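Local coordinates for protein N5-Carboxyaminoimidazole ribonucleotide synthetase (Staphylococcus aureus subsp. aureus, PDB 3ORQ) that catalyses the ATP-dependent carboxylation of 5-aminoimidazole ribonucleotide with bicarbonate to N5-carboxyaminoimidazole ribonucleotide in purine biosynthesis, at residues P99-L108 with I245-T253. Residues are numbered along the deposited sequence; the frame is centred on the assembly and turned at random.
Sequences PQGYQAIQLL and IQSIHFIGT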
ATOM      1  N   PRO A  99      11.826  10.143  18.762  1.00  5.02           N
ATOM      2  CA  PRO A  99      12.814   9.152  19.119  1.00  5.12           C
ATOM      3  C   PRO A  99      14.023   9.198  18.182  1.00  6.19           C
ATOM      4  O   PRO A  99      15.095   8.750  18.560  1.00  6.13           O
ATOM      5  CB  PRO A  99      12.067   7.833  18.972  1.00  4.67           C
ATOM      6  CG  PRO A  99      10.637   8.181  19.002  1.00  5.31           C
ATOM      7  CD  PRO A  99      10.519   9.545  18.434  1.00  5.71           C
ATOM      8  N   GLN A 100      13.842   9.736  16.977  1.00  5.77           N
ATOM      9  CA  GLN A 100      14.961   9.928  16.040  1.00  5.41           C
ATOM     10  C   GLN A 100      16.015  10.932  16.499  1.00  6.03           C
ATOM     11  O   GLN A 100      17.161  10.894  16.013  1.00  7.83           O
ATOM     12  CB  GLN A 100      14.422  10.342  14.660  1.00  3.22           C
ATOM     13  CG  GLN A 100      13.867   9.199  13.855  1.00  4.61           C
ATOM     14  CD  GLN A 100      13.169   9.702  12.604  1.00  9.90           C
ATOM     15  OE1 GLN A 100      12.118  10.351  12.681  1.00  5.92           O
ATOM     16  NE2 GLN A 100      13.774   9.441  11.443  1.00 10.01           N
ATOM     17  N   GLY A 101      15.671  11.818  17.442  1.00  5.92           N
ATOM     18  CA  GLY A 101      16.684  12.755  18.014  1.00  3.71           C
ATOM     19  C   GLY A 101      17.087  13.780  16.967  1.00  5.47           C
ATOM     20  O   GLY A 101      16.393  13.930  15.940  1.00  6.14           O
ATOM     21  N   TYR A 102      18.165  14.515  17.209  1.00  5.52           N
ATOM     22  CA  TYR A 102      18.637  15.543  16.275  1.00  7.11           C
ATOM     23  C   TYR A 102      20.068  15.252  15.798  1.00  7.44           C
ATOM     24  O   TYR A 102      20.558  15.893  14.878  1.00  6.92           O
ATOM     25  CB  TYR A 102      18.569  16.950  16.905  1.00  7.22           C
ATOM     26  CG  TYR A 102      19.519  17.094  18.073  1.00  9.21           C
ATOM     27  CD1 TYR A 102      19.182  16.570  19.331  1.00 12.12           C
ATOM     28  CD2 TYR A 102      20.779  17.670  17.911  1.00 11.41           C
ATOM     29  CE1 TYR A 102      20.044  16.662  20.410  1.00 15.10           C
ATOM     30  CE2 TYR A 102      21.662  17.768  18.999  1.00 17.30           C
ATOM     31  CZ  TYR A 102      21.282  17.254  20.244  1.00 17.42           C
ATOM     32  OH  TYR A 102      22.135  17.332  21.327  1.00 24.78           O
ATOM     33  N   GLN A 103      20.722  14.280  16.406  1.00  9.15           N
ATOM     34  CA  GLN A 103      22.124  14.006  16.081  1.00 12.10           C
ATOM     35  C   GLN A 103      22.279  13.550  14.629  1.00 11.88           C
ATOM     36  O   GLN A 103      23.193  13.986  13.930  1.00 11.70           O
ATOM     37  CB  GLN A 103      22.718  12.955  17.040  1.00 11.63           C
ATOM     38  CG  GLN A 103      24.189  12.660  16.786  1.00 13.99           C
ATOM     39  CD  GLN A 103      24.655  11.352  17.418  1.00 14.77           C
ATOM     40  OE1 GLN A 103      23.877  10.411  17.531  1.00 16.02           O
ATOM     41  NE2 GLN A 103      25.943  11.275  17.791  1.00 10.81           N
ATOM     42  N   ALA A 104      21.414  12.633  14.199  1.00 11.67           N
ATOM     43  CA  ALA A 104      21.522  12.091  12.855  1.00 12.43           C
ATOM     44  C   ALA A 104      21.487  13.255  11.891  1.00 14.22           C
ATOM     45  O   ALA A 104      22.388  13.412  11.064  1.00 16.84           O
ATOM     46  CB  ALA A 104      20.388  11.109  12.565  1.00 12.63           C
ATOM     47  N   ILE A 105      20.461  14.096  12.023  1.00 15.16           N
ATOM     48  CA  ILE A 105      20.278  15.226  11.135  1.00 17.39           C
ATOM     49  C   ILE A 105      21.425  16.186  11.190  1.00 18.50           C
ATOM     50  O   ILE A 105      21.955  16.513  10.152  1.00 20.43           O
ATOM     51  CB  ILE A 105      18.991  16.003  11.426  1.00 17.36           C
ATOM     52  CG1 ILE A 105      17.767  15.181  11.019  1.00 16.96           C
ATOM     53  CG2 ILE A 105      19.020  17.347  10.703  1.00 16.43           C
ATOM     54  CD1 ILE A 105      17.492  15.093   9.512  1.00 19.65           C
ATOM     55  N   GLN A 106      21.796  16.644  12.386  1.00 19.29           N
ATOM     56  CA  GLN A 106      22.894  17.612  12.559  1.00 21.47           C
ATOM     57  C   GLN A 106      24.137  17.193  11.786  1.00 22.48           C
ATOM     58  O   GLN A 106      24.770  17.973  11.077  1.00 24.50           O
ATOM     59  CB  GLN A 106      23.258  17.740  14.051  1.00 21.39           C
ATOM     60  CG  GLN A 106      24.542  18.557  14.360  1.00 24.22           C
ATOM     61  CD  GLN A 106      25.098  18.309  15.785  1.00 27.66           C
ATOM     62  OE1 GLN A 106      24.384  17.851  16.692  1.00 29.67           O
ATOM     63  NE2 GLN A 106      26.378  18.611  15.975  1.00 26.72           N
ATOM     64  N   LEU A 107      24.476  15.928  11.957  1.00 22.38           N
ATOM     65  CA  LEU A 107      25.750  15.412  11.571  1.00 21.68           C
ATOM     66  C   LEU A 107      25.738  15.037  10.083  1.00 21.29           C
ATOM     67  O   LEU A 107      26.723  15.260   9.383  1.00 19.55           O
ATOM     68  CB  LEU A 107      26.026  14.240  12.481  1.00 22.60           C
ATOM     69  CG  LEU A 107      27.357  13.548  12.491  1.00 30.17           C
ATOM     70  CD1 LEU A 107      27.453  12.682  13.752  1.00 30.00           C
ATOM     71  CD2 LEU A 107      27.430  12.716  11.208  1.00 34.26           C
ATOM     72  N   LEU A 108      24.606  14.522   9.586  1.00 20.71           N
ATOM     73  CA  LEU A 108      24.516  14.144   8.179  1.00 20.96           C
ATOM     74  C   LEU A 108      24.133  15.256   7.201  1.00 22.12           C
ATOM     75  O   LEU A 108      24.184  15.042   6.005  1.00 23.21           O
ATOM     76  CB  LEU A 108      23.610  12.916   7.988  1.00 19.81           C
ATOM     77  CG  LEU A 108      24.045  11.737   8.870  1.00 19.31           C
ATOM     78  CD1 LEU A 108      22.979  10.653   8.890  1.00 17.06           C
ATOM     79  CD2 LEU A 108      25.448  11.204   8.504  1.00 16.74           C
ATOM     80  N   ILE A 245      26.444   2.730  13.585  1.00 15.78           N
ATOM     81  CA  ILE A 245      25.428   2.763  14.634  1.00 16.45           C
ATOM     82  C   ILE A 245      25.995   2.992  16.052  1.00 17.05           C
ATOM     83  O   ILE A 245      25.284   3.389  16.967  1.00 18.51           O
ATOM     84  CB  ILE A 245      24.620   1.430  14.532  1.00 20.28           C
ATOM     85  CG1 ILE A 245      23.331   1.660  13.752  1.00 21.29           C
ATOM     86  CG2 ILE A 245      24.352   0.736  15.873  1.00 20.49           C
ATOM     87  CD1 ILE A 245      23.549   1.910  12.316  1.00 21.64           C
ATOM     88  N   GLN A 246      27.273   2.747  16.252  1.00 18.49           N
ATOM     89  CA  GLN A 246      27.889   3.122  17.546  1.00 21.62           C
ATOM     90  C   GLN A 246      28.240   4.597  17.647  1.00 18.81           C
ATOM     91  O   GLN A 246      28.602   5.068  18.720  1.00 19.56           O
ATOM     92  CB  GLN A 246      29.133   2.294  17.878  1.00 24.13           C
ATOM     93  CG  GLN A 246      28.814   0.961  18.538  1.00 32.27           C
ATOM     94  CD  GLN A 246      28.838  -0.181  17.530  1.00 38.22           C
ATOM     95  OE1 GLN A 246      29.899  -0.509  16.958  1.00 37.31           O
ATOM     96  NE2 GLN A 246      27.661  -0.804  17.305  1.00 39.27           N
ATOM     97  N   SER A 247      28.172   5.308  16.535  1.00 15.43           N
ATOM     98  CA  SER A 247      28.567   6.706  16.550  1.00 16.75           C
ATOM     99  C   SER A 247      27.425   7.685  16.321  1.00 16.35           C
ATOM    100  O   SER A 247      27.569   8.874  16.667  1.00 17.41           O
ATOM    101  CB  SER A 247      29.717   6.960  15.554  1.00 18.37           C
ATOM    102  OG  SER A 247      30.913   6.308  15.998  1.00 24.72           O
ATOM    103  N   ILE A 248      26.316   7.201  15.725  1.00 12.56           N
ATOM    104  CA  ILE A 248      25.166   8.048  15.365  1.00 10.02           C
ATOM    105  C   ILE A 248      23.892   7.332  15.746  1.00  9.24           C
ATOM    106  O   ILE A 248      23.721   6.147  15.434  1.00  8.94           O
ATOM    107  CB  ILE A 248      25.054   8.265  13.859  1.00 10.01           C
ATOM    108  CG1 ILE A 248      26.323   8.880  13.285  1.00 10.50           C
ATOM    109  CG2 ILE A 248      23.882   9.142  13.529  1.00 10.84           C
ATOM    110  CD1 ILE A 248      26.273   9.073  11.762  1.00  9.89           C
ATOM    111  N   HIS A 249      23.014   8.023  16.450  1.00  8.50           N
ATOM    112  CA  HIS A 249      21.771   7.419  16.863  1.00  8.92           C
ATOM    113  C   HIS A 249      20.772   7.410  15.698  1.00  7.43           C
ATOM    114  O   HIS A 249      20.403   8.464  15.184  1.00  9.93           O
ATOM    115  CB  HIS A 249      21.183   8.185  18.039  1.00  9.95           C
ATOM    116  CG  HIS A 249      19.850   7.664  18.492  1.00 10.85           C
ATOM    117  ND1 HIS A 249      19.698   6.424  19.078  1.00 11.60           N
ATOM    118  CD2 HIS A 249      18.609   8.210  18.438  1.00 12.61           C
ATOM    119  CE1 HIS A 249      18.425   6.237  19.386  1.00  9.67           C
ATOM    120  NE2 HIS A 249      17.743   7.305  19.006  1.00 13.14           N
ATOM    121  N   PHE A 250      20.327   6.221  15.310  1.00  5.62           N
ATOM    122  CA  PHE A 250      19.228   6.060  14.350  1.00  4.61           C
ATOM    123  C   PHE A 250      18.022   5.381  14.949  1.00  5.38           C
ATOM    124  O   PHE A 250      18.157   4.334  15.580  1.00  5.65           O
ATOM    125  CB  PHE A 250      19.717   5.216  13.177  1.00  5.14           C
ATOM    126  CG  PHE A 250      20.701   5.923  12.296  1.00  7.43           C
ATOM    127  CD1 PHE A 250      20.276   6.973  11.454  1.00  4.17           C
ATOM    128  CD2 PHE A 250      22.052   5.589  12.348  1.00  7.39           C
ATOM    129  CE1 PHE A 250      21.190   7.637  10.631  1.00  6.25           C
ATOM    130  CE2 PHE A 250      22.975   6.256  11.545  1.00  8.87           C
ATOM    131  CZ  PHE A 250      22.564   7.264  10.690  1.00  7.52           C
ATOM    132  N   ILE A 251      16.843   5.961  14.756  1.00  6.56           N
ATOM    133  CA  ILE A 251      15.572   5.253  14.920  1.00  6.94           C
ATOM    134  C   ILE A 251      14.781   5.428  13.607  1.00  7.86           C
ATOM    135  O   ILE A 251      14.963   6.417  12.898  1.00  6.44           O
ATOM    136  CB  ILE A 251      14.750   5.791  16.103  1.00  8.63           C
ATOM    137  CG1 ILE A 251      15.399   5.377  17.444  1.00  9.57           C
ATOM    138  CG2 ILE A 251      13.313   5.258  16.029  1.00  6.80           C
ATOM    139  CD1 ILE A 251      15.578   3.871  17.603  1.00  9.68           C
ATOM    140  N   GLY A 252      13.956   4.431  13.275  1.00  7.67           N
ATOM    141  CA  GLY A 252      13.244   4.362  12.004  1.00  4.40           C
ATOM    142  C   GLY A 252      14.173   3.899  10.867  1.00  5.26           C
ATOM    143  O   GLY A 252      15.241   3.333  11.092  1.00  5.02           O
ATOM    144  N   THR A 253      13.788   4.174   9.634  1.00  3.79           N
ATOM    145  CA  THR A 253      14.567   3.710   8.497  1.00  3.83           C
ATOM    146  C   THR A 253      15.670   4.697   8.134  1.00  4.69           C
ATOM    147  O   THR A 253      15.445   5.918   8.117  1.00  4.05           O
ATOM    148  CB  THR A 253      13.610   3.442   7.312  1.00  2.00           C
ATOM    149  OG1 THR A 253      12.815   2.302   7.674  1.00  2.34           O
ATOM    150  CG2 THR A 253      14.361   3.157   5.987  1.00  2.00           C
TER
HETATM  151  O   HOH W   1      17.763   8.891  14.051  1.00  4.89           O
HETATM  152  O   HOH W   2      16.087   7.119  10.379  1.00 11.43           O
HETATM  153  O   HOH W   3      19.854  11.201  15.952  1.00 14.34           O
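Ile248 packs against Ala104, Leu107 and Leu108 on one side of helix 103-109. Its two branches divide the work. The methyl CG2 lies 3.8 Å from CA of Ala104. With CG1 beside the backbone N (chi1 -57°), the longer branch runs on to the leucines, and its CD1 is 3.9 Å from Leu107 CD2 and 4.0 Å from Leu108 CD2. Leu108 turns its other methyl, CD1, to Phe250 and meets the ring at its edge, 3.9 Å from CZ. Ala104 CB reaches the same ring obliquely. Thr117 of helix 111-120 touches both Leu107 and Ile248, and Phe250 stacks on Phe254.

Beyond this apolar patch the contact turns polar. Gln103 stretches across with CG anti to its backbone N (chi1 -178°) and the chain extended. Its OE1 accepts a hydrogen bond from His249 N at 2.8 Å. The donor stands tilted from the plane of the amide carbonyl. The His249 ring points the other way along the interface. Its NE2 donates to Pro99 O at 3.0 Å, with the oxygen in the ring plane, and the N-H...O angle is a bent 143°. Waters fill in between the backbones. One receives the N-H of Ile251 and donates to Gln100 O and His249 O. Another accepts from Ala104 N at 2.7 Å, near the start of the helix. Gln100 lays its CG against Ile251 O, while its OE1 is held by Thr78.

The contact joins the preATP-grasp region to the ATP-grasp region, just ahead of strand 252-261. The side chain of Leu108 lies about 7 Å from that of Glu270, a magnesium ligand. The junction is therefore apolar at its centre, and at its border side chains or water meet backbone groups of both segments, among them His249 N, Pro99 O, Ala104 N and Ile251 N, without direct backbone-to-backbone hydrogen bonds between the segments.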